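Local coordinates for segregation and condensation protein B (Chlorobium tepidum TLS, PDB 1T6S) that takes part in chromosome partitioning, probably as the ScpB subunit of a condensin-like complex with SMC and ScpA, at residues R50-T55 against Y68-E73. Sequence-based numbering, arbitrary orientation.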
# COMPACT_ATOMS: atom_id res chain seq x y z
N ARG A 50 -26.15 27.50 -4.97
CA ARG A 50 -26.49 28.82 -5.52
C ARG A 50 -25.87 29.91 -4.64
O ARG A 50 -25.35 30.91 -5.15
CB ARG A 50 -28.01 28.99 -5.64
CG ARG A 50 -28.53 28.72 -7.05
CD ARG A 50 -30.00 29.13 -7.23
NE ARG A 50 -30.92 28.19 -6.59
CZ ARG A 50 -31.22 26.99 -7.09
NH1 ARG A 50 -30.67 26.57 -8.22
NH2 ARG A 50 -32.07 26.20 -6.44
N ASP A 51 -25.90 29.72 -3.32
CA ASP A 51 -25.29 30.69 -2.40
C ASP A 51 -23.77 30.75 -2.56
O ASP A 51 -23.17 31.82 -2.39
CB ASP A 51 -25.62 30.35 -0.93
CG ASP A 51 -27.08 30.63 -0.57
OD1 ASP A 51 -27.59 31.70 -0.97
OD2 ASP A 51 -27.70 29.78 0.12
N TYR A 52 -23.16 29.61 -2.85
CA TYR A 52 -21.70 29.54 -3.05
C TYR A 52 -21.34 30.35 -4.29
O TYR A 52 -20.36 31.10 -4.30
CB TYR A 52 -21.24 28.08 -3.23
CG TYR A 52 -21.50 27.21 -2.01
CD1 TYR A 52 -21.66 25.82 -2.15
CD2 TYR A 52 -21.66 27.77 -0.74
CE1 TYR A 52 -22.01 25.02 -1.05
CE2 TYR A 52 -22.00 26.98 0.37
CZ TYR A 52 -22.18 25.61 0.20
OH TYR A 52 -22.59 24.84 1.26
N GLU A 53 -22.13 30.18 -5.34
CA GLU A 53 -21.92 30.92 -6.57
C GLU A 53 -22.10 32.42 -6.32
O GLU A 53 -21.31 33.23 -6.77
CB GLU A 53 -22.91 30.46 -7.63
CG GLU A 53 -23.03 31.44 -8.79
CD GLU A 53 -21.87 31.34 -9.75
OE1 GLU A 53 -21.73 32.25 -10.60
OE2 GLU A 53 -21.12 30.35 -9.66
N ALA A 54 -23.15 32.76 -5.57
CA ALA A 54 -23.49 34.14 -5.24
C ALA A 54 -22.45 34.90 -4.41
O ALA A 54 -22.18 36.07 -4.69
CB ALA A 54 -24.83 34.16 -4.52
N THR A 55 -21.90 34.24 -3.40
CA THR A 55 -20.92 34.86 -2.51
C THR A 55 -19.46 34.69 -2.99
O THR A 55 -18.54 35.20 -2.36
CB THR A 55 -21.08 34.32 -1.06
OG1 THR A 55 -20.93 32.89 -1.05
CG2 THR A 55 -22.48 34.67 -0.54
N TYR A 68 -23.00 12.86 -1.41
CA TYR A 68 -22.65 14.26 -1.63
C TYR A 68 -21.33 14.62 -0.96
O TYR A 68 -21.05 14.18 0.14
CB TYR A 68 -23.74 15.20 -1.08
CG TYR A 68 -25.07 15.14 -1.80
CD1 TYR A 68 -26.07 14.25 -1.40
CD2 TYR A 68 -25.34 15.99 -2.88
CE1 TYR A 68 -27.30 14.19 -2.07
CE2 TYR A 68 -26.56 15.94 -3.55
CZ TYR A 68 -27.54 15.05 -3.14
OH TYR A 68 -28.74 15.00 -3.83
N ARG A 69 -20.52 15.43 -1.64
CA ARG A 69 -19.26 15.89 -1.06
C ARG A 69 -18.85 17.21 -1.70
O ARG A 69 -19.26 17.52 -2.82
CB ARG A 69 -18.13 14.86 -1.25
CG ARG A 69 -17.46 14.86 -2.64
CD ARG A 69 -18.43 14.54 -3.78
NE ARG A 69 -19.07 13.21 -3.73
CZ ARG A 69 -18.44 12.03 -3.80
NH1 ARG A 69 -17.13 11.96 -3.91
NH2 ARG A 69 -19.15 10.91 -3.84
N PHE A 70 -18.05 17.99 -0.98
CA PHE A 70 -17.54 19.25 -1.48
C PHE A 70 -16.35 18.97 -2.37
O PHE A 70 -15.60 18.02 -2.14
CB PHE A 70 -17.06 20.14 -0.33
CG PHE A 70 -18.14 20.97 0.29
CD1 PHE A 70 -18.90 20.48 1.35
CD2 PHE A 70 -18.42 22.25 -0.20
CE1 PHE A 70 -19.92 21.24 1.92
CE2 PHE A 70 -19.45 23.02 0.36
CZ PHE A 70 -20.20 22.52 1.42
N LEU A 71 -16.17 19.81 -3.39
CA LEU A 71 -15.02 19.71 -4.30
C LEU A 71 -14.66 21.15 -4.67
O LEU A 71 -15.55 22.00 -4.78
CB LEU A 71 -15.41 18.93 -5.56
CG LEU A 71 -14.68 17.61 -5.87
CD1 LEU A 71 -14.63 16.71 -4.66
CD2 LEU A 71 -15.42 16.92 -7.02
N THR A 72 -13.37 21.44 -4.83
CA THR A 72 -12.98 22.81 -5.20
C THR A 72 -13.20 22.98 -6.71
O THR A 72 -13.16 22.01 -7.46
CB THR A 72 -11.49 23.16 -4.85
OG1 THR A 72 -10.62 22.11 -5.27
CG2 THR A 72 -11.34 23.38 -3.33
N GLU A 73 -13.43 24.22 -7.12
CA GLU A 73 -13.69 24.56 -8.51
C GLU A 73 -12.49 24.29 -9.43
O GLU A 73 -11.34 24.49 -9.06
CB GLU A 73 -14.10 26.04 -8.60
CG GLU A 73 -15.47 26.31 -8.02
CD GLU A 73 -16.58 25.85 -8.95
OE1 GLU A 73 -16.99 26.64 -9.84
OE2 GLU A 73 -17.05 24.69 -8.81
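The rings of Tyr52 and Phe70 meet obliquely, their planes inclined at 45° and their centroids 5.6 Å apart. Tyr52 brings its phenol end to the rim of Phe70: its OH lies near the plane of the phenylalanine ring, at the edge, 3.3 Å from Phe70 CZ. Beside it, Tyr52 CE1 approaches Phe70 CE2 at 3.5 Å.

The pair is an example of how, in a winged helix-turn-helix domain, the helix before the hairpin is packed against the wing through aromatic side chains. Helix 38-55 supplies Tyr52 near its C-terminal end, and strand 67-72, which pairs antiparallel with strand 59-64, supplies Phe70. Phe59, on the neighbouring strand, meets both rings, edge-to-face with Tyr52 and with planes steeply inclined to Phe70, while Ile16 of helix 2-18 also touches Phe70.

The two side chains cross at about a right angle. CG of Tyr52 sits beside the backbone N and anti to the carbonyl carbon (chi1 -63°), on a side chain that leaves the helix facing the strand, and its phenol end reaches Phe70. The hydroxyl is hydrogen-bonded to Glu13 OE1, so this buried tyrosine has its polar partner on helix 2-18 while its OH rests against the edge of Phe70.

Nearby, Glu53 OE2 and Glu73 OE1 are 5.6 Å apart, not in contact. Arg60 lies near both, salt-bridged to Glu53 and only weakly paired with Glu73, and would probably offset their like charges. One turn along the helix from Asp51, Thr55 reaches back to Asp51 O, which accepts from both Thr55 N and Thr55 OG1; the two come from opposite faces of its carbonyl plane, and Thr55 OG1 sits 2.8 Å from Asp51 O, tilted 28° out of that plane.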